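Long-range contact in oxalate--CoA ligase (Arabidopsis thaliana, PDB 5IE2), which belongs to the ANL superfamily of AMP-binding enzymes and is bound to adenosine-5'-triphosphate in this structure: residues Arg35-Arg46 / Leu133-Val144. Residues are numbered along the deposited sequence; the frame is centred on the assembly and turned at random. Where two conformers were deposited one is given.
Sequences RLHDLIERAASR and LLDAGSDLVLSV
Arg35, on helix 33-50, lays its guanidinium over the type I turn Asp135-Ser138, which belongs to the hairpin connection between strand 127-132 and its antiparallel neighbour 141-142 at the edge of a five-stranded mixed sheet. Helix 33-50 packs against this sheet edge in the AMP-binding domain, with the centre of the contact about 27 Å from the centre of the chain. With CG anti to the backbone N (chi1 168°) and a bend at chi2, the Arg35 chain brings NH2 to Ser138 O at 2.8 Å, above the plane of that carbonyl. Ala136 O lies over one guanidinium face and Leu39 CD2 over the centre of the other, 3.7 Å from the plane, which sandwiches the group. Within the turn, Asp135 OD2 accepts from Gly137 N, an Asx turn.

Leu39 forks at the middle of the contact: CD1 meets Leu133 CD1 at 4.0 Å, the two side chains crossing nearly at right angles, while CD2 rests against the backbone at Asp139 and Leu140. One turn on, Arg42 runs extended from CG to NE across Asp139, and in a salt bridge its NH1 hydrogen-bonds to Asp139 OD1 on the syn side, tilted out of the carboxylate plane, at 2.9 Å; the guanidinium and carboxylate planes are 39° apart. The same OD1 also accepts a hydrogen bond from a water that itself accepts from Arg35 NH1, so Asp139 OD1 serves Arg42 directly and Arg35 through the water. Ala43 turns toward Leu140 and Leu142 and also touches Ala75 of helix 67-78.

Arg46 sets CB against Leu142 CD1 at 3.8 Å, then folds back at chi2 and chi3. NH1 makes a salt bridge with Asp50, and Val144 CG1 covers one guanidinium face. A water between Leu140 O and Leu142 N accepts from NH2, which also donates to Val144 O at 2.9 Å, with that oxygen in the guanidinium plane.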
loop_
_atom_site.group_PDB
_atom_site.type_symbol
_atom_site.label_atom_id
_atom_site.label_comp_id
_atom_site.label_asym_id
_atom_site.label_seq_id
_atom_site.Cartn_x
_atom_site.Cartn_y
_atom_site.Cartn_z
ATOM N N ARG A 35 6.487 24.370 -9.115
ATOM C CA ARG A 35 7.861 24.208 -8.708
ATOM C C ARG A 35 8.266 22.717 -8.775
ATOM O O ARG A 35 9.361 22.353 -9.224
ATOM C CB ARG A 35 8.023 24.750 -7.289
ATOM C CG ARG A 35 9.332 24.376 -6.675
ATOM C CD ARG A 35 10.583 25.055 -7.326
ATOM N NE ARG A 35 11.748 24.795 -6.452
ATOM C CZ ARG A 35 13.025 24.969 -6.816
ATOM N NH1 ARG A 35 13.307 25.444 -8.042
ATOM N NH2 ARG A 35 14.014 24.681 -5.959
ATOM N N LEU A 36 7.381 21.873 -8.274
ATOM C CA LEU A 36 7.681 20.425 -8.250
ATOM C C LEU A 36 7.809 19.922 -9.686
ATOM O O LEU A 36 8.730 19.159 -10.030
ATOM C CB LEU A 36 6.571 19.709 -7.479
ATOM C CG LEU A 36 6.613 18.174 -7.540
ATOM C CD1 LEU A 36 7.945 17.679 -7.013
ATOM C CD2 LEU A 36 5.391 17.564 -6.760
ATOM N N HIS A 37 6.867 20.339 -10.526
ATOM C CA HIS A 37 6.923 19.961 -11.932
ATOM C C HIS A 37 8.253 20.330 -12.586
ATOM O O HIS A 37 8.863 19.530 -13.328
ATOM C CB HIS A 37 5.741 20.609 -12.682
ATOM C CG HIS A 37 5.779 20.378 -14.158
ATOM N ND1 HIS A 37 5.321 19.204 -14.739
ATOM C CD2 HIS A 37 6.294 21.128 -15.164
ATOM C CE1 HIS A 37 5.524 19.267 -16.052
ATOM N NE2 HIS A 37 6.100 20.426 -16.334
ATOM N N ASP A 38 8.728 21.550 -12.345
ATOM C CA ASP A 38 9.985 21.924 -12.939
ATOM C C ASP A 38 11.194 21.229 -12.336
ATOM O O ASP A 38 12.139 20.952 -13.073
ATOM C CB ASP A 38 10.166 23.436 -12.878
ATOM C CG ASP A 38 9.283 24.150 -13.916
ATOM O OD1 ASP A 38 8.771 23.482 -14.884
ATOM O OD2 ASP A 38 9.058 25.382 -13.747
ATOM N N LEU A 39 11.162 20.937 -11.035
ATOM C CA LEU A 39 12.277 20.221 -10.395
ATOM C C LEU A 39 12.368 18.817 -11.051
ATOM O O LEU A 39 13.448 18.282 -11.292
ATOM C CB LEU A 39 12.042 20.064 -8.890
ATOM C CG LEU A 39 12.314 21.353 -8.146
ATOM C CD1 LEU A 39 11.821 21.239 -6.717
ATOM C CD2 LEU A 39 13.840 21.580 -8.164
ATOM N N ILE A 40 11.197 18.261 -11.301
ATOM C CA ILE A 40 11.129 16.929 -11.931
ATOM C C ILE A 40 11.657 17.008 -13.379
ATOM O O ILE A 40 12.486 16.190 -13.788
ATOM C CB ILE A 40 9.687 16.384 -11.903
ATOM C CG1 ILE A 40 9.223 16.064 -10.470
ATOM C CG2 ILE A 40 9.563 15.114 -12.783
ATOM C CD1 ILE A 40 7.663 15.995 -10.365
ATOM N N GLU A 41 11.214 18.001 -14.141
ATOM C CA GLU A 41 11.636 18.109 -15.550
ATOM C C GLU A 41 13.157 18.253 -15.623
ATOM O O GLU A 41 13.833 17.688 -16.504
ATOM C CB GLU A 41 11.053 19.359 -16.267
ATOM C CG GLU A 41 9.618 19.295 -16.650
ATOM C CD GLU A 41 9.341 18.196 -17.699
ATOM O OE1 GLU A 41 9.967 18.175 -18.780
ATOM O OE2 GLU A 41 8.487 17.357 -17.376
ATOM N N ARG A 42 13.691 19.084 -14.733
ATOM C CA ARG A 42 15.139 19.340 -14.773
ATOM C C ARG A 42 15.953 18.125 -14.353
ATOM O O ARG A 42 17.008 17.798 -14.957
ATOM C CB ARG A 42 15.500 20.553 -13.891
ATOM C CG ARG A 42 14.888 21.811 -14.536
ATOM C CD ARG A 42 14.922 23.040 -13.551
ATOM N NE ARG A 42 13.993 24.127 -13.932
ATOM C CZ ARG A 42 13.682 25.138 -13.114
ATOM N NH1 ARG A 42 14.239 25.173 -11.905
ATOM N NH2 ARG A 42 12.820 26.105 -13.470
ATOM N N ALA A 43 15.459 17.436 -13.326
ATOM C CA ALA A 43 16.122 16.218 -12.917
ATOM C C ALA A 43 16.056 15.147 -14.015
ATOM O O ALA A 43 17.019 14.399 -14.200
ATOM C CB ALA A 43 15.493 15.669 -11.535
ATOM N N ALA A 44 14.931 15.038 -14.714
ATOM C CA ALA A 44 14.780 14.045 -15.777
ATOM C C ALA A 44 15.781 14.386 -16.885
ATOM O O ALA A 44 16.406 13.507 -17.470
ATOM C CB ALA A 44 13.337 14.036 -16.332
ATOM N N SER A 45 15.922 15.680 -17.150
ATOM C CA SER A 45 16.891 16.117 -18.154
ATOM C C SER A 45 18.304 15.697 -17.789
ATOM O O SER A 45 19.074 15.255 -18.672
ATOM C CB SER A 45 16.839 17.625 -18.330
ATOM O OG SER A 45 15.743 17.946 -19.154
ATOM N N ARG A 46 18.648 15.833 -16.501
ATOM C CA ARG A 46 19.963 15.394 -16.083
ATOM C C ARG A 46 20.111 13.865 -16.203
ATOM O O ARG A 46 21.186 13.365 -16.580
ATOM C CB ARG A 46 20.248 15.838 -14.652
ATOM C CG ARG A 46 20.313 17.351 -14.554
ATOM C CD ARG A 46 21.727 17.834 -14.725
ATOM N NE ARG A 46 22.472 17.656 -13.471
ATOM C CZ ARG A 46 23.702 17.150 -13.377
ATOM N NH1 ARG A 46 24.357 16.780 -14.471
ATOM N NH2 ARG A 46 24.290 17.041 -12.181
ATOM N N LEU A 133 17.975 18.029 -2.419
ATOM C CA LEU A 133 17.275 19.308 -2.621
ATOM C C LEU A 133 17.757 20.315 -1.611
ATOM O O LEU A 133 17.686 20.073 -0.407
ATOM C CB LEU A 133 15.759 19.157 -2.486
ATOM C CG LEU A 133 14.929 20.402 -2.895
ATOM C CD1 LEU A 133 15.023 20.677 -4.393
ATOM C CD2 LEU A 133 13.426 20.203 -2.515
ATOM N N LEU A 134 18.222 21.467 -2.083
ATOM C CA LEU A 134 18.839 22.426 -1.172
ATOM C C LEU A 134 17.894 23.527 -0.684
ATOM O O LEU A 134 17.593 23.629 0.522
ATOM C CB LEU A 134 20.067 23.033 -1.851
ATOM C CG LEU A 134 21.198 22.011 -1.972
ATOM C CD1 LEU A 134 22.359 22.612 -2.718
ATOM C CD2 LEU A 134 21.630 21.546 -0.590
ATOM N N ASP A 135 17.514 24.409 -1.585
ATOM C CA ASP A 135 16.694 25.561 -1.239
ATOM C C ASP A 135 15.848 25.857 -2.466
ATOM O O ASP A 135 16.045 25.253 -3.523
ATOM C CB ASP A 135 17.545 26.771 -0.876
ATOM C CG ASP A 135 18.446 27.216 -2.023
ATOM O OD1 ASP A 135 19.599 26.763 -2.065
ATOM O OD2 ASP A 135 18.028 28.004 -2.904
ATOM N N ALA A 136 14.931 26.796 -2.335
ATOM C CA ALA A 136 13.972 27.055 -3.415
ATOM C C ALA A 136 14.557 27.806 -4.602
ATOM O O ALA A 136 13.851 28.087 -5.586
ATOM C CB ALA A 136 12.777 27.827 -2.843
ATOM N N GLY A 137 15.836 28.183 -4.525
ATOM C CA GLY A 137 16.433 28.894 -5.625
ATOM C C GLY A 137 17.238 27.957 -6.502
ATOM O O GLY A 137 17.749 28.372 -7.534
ATOM N N SER A 138 17.343 26.683 -6.118
ATOM C CA SER A 138 18.263 25.779 -6.816
ATOM C C SER A 138 17.582 24.517 -7.320
ATOM O O SER A 138 16.662 24.040 -6.685
ATOM C CB SER A 138 19.409 25.347 -5.869
ATOM O OG SER A 138 20.120 26.488 -5.434
ATOM N N ASP A 139 18.072 23.965 -8.423
ATOM C CA ASP A 139 17.578 22.668 -8.904
ATOM C C ASP A 139 18.004 21.573 -7.935
ATOM O O ASP A 139 18.914 21.748 -7.135
ATOM C CB ASP A 139 18.115 22.319 -10.269
ATOM C CG ASP A 139 17.701 23.305 -11.336
ATOM O OD1 ASP A 139 16.807 24.155 -11.049
ATOM O OD2 ASP A 139 18.237 23.174 -12.477
ATOM N N LEU A 140 17.402 20.406 -8.071
ATOM C CA LEU A 140 17.861 19.264 -7.296
ATOM C C LEU A 140 19.309 18.932 -7.708
ATOM O O LEU A 140 19.645 18.919 -8.911
ATOM C CB LEU A 140 16.916 18.075 -7.522
ATOM C CG LEU A 140 17.225 16.816 -6.729
ATOM C CD1 LEU A 140 15.957 16.154 -6.231
ATOM C CD2 LEU A 140 18.016 15.902 -7.674
ATOM N N VAL A 141 20.164 18.670 -6.725
ATOM C CA VAL A 141 21.573 18.392 -7.045
ATOM C C VAL A 141 21.819 16.920 -7.191
ATOM O O VAL A 141 21.609 16.199 -6.214
ATOM C CB VAL A 141 22.514 18.872 -5.938
ATOM C CG1 VAL A 141 23.976 18.549 -6.309
ATOM C CG2 VAL A 141 22.279 20.384 -5.667
ATOM N N LEU A 142 22.283 16.504 -8.366
ATOM C CA LEU A 142 22.660 15.111 -8.604
ATOM C C LEU A 142 24.165 14.980 -8.685
ATOM O O LEU A 142 24.815 15.834 -9.281
ATOM C CB LEU A 142 22.045 14.597 -9.890
ATOM C CG LEU A 142 20.523 14.409 -9.809
ATOM C CD1 LEU A 142 20.026 14.249 -11.259
ATOM C CD2 LEU A 142 20.123 13.143 -8.976
ATOM N N SER A 143 24.715 13.902 -8.137
ATOM C CA SER A 143 26.172 13.738 -8.082
ATOM C C SER A 143 26.736 13.164 -9.384
ATOM O O SER A 143 27.616 12.329 -9.373
ATOM C CB SER A 143 26.552 12.836 -6.933
ATOM O OG SER A 143 26.116 11.502 -7.191
ATOM N N VAL A 144 26.144 13.500 -10.504
ATOM C CA VAL A 144 26.706 13.073 -11.769
ATOM C C VAL A 144 27.249 14.325 -12.460
ATOM O O VAL A 144 26.659 15.397 -12.362
ATOM C CB VAL A 144 25.656 12.309 -12.631
ATOM C CG1 VAL A 144 24.515 13.223 -13.042
ATOM C CG2 VAL A 144 26.325 11.672 -13.835
HETATM O O HOH W 1 15.816 26.161 -9.415
HETATM O O HOH W 2 15.770 19.525 -10.369
HETATM O O HOH W 3 22.234 18.449 -10.421
#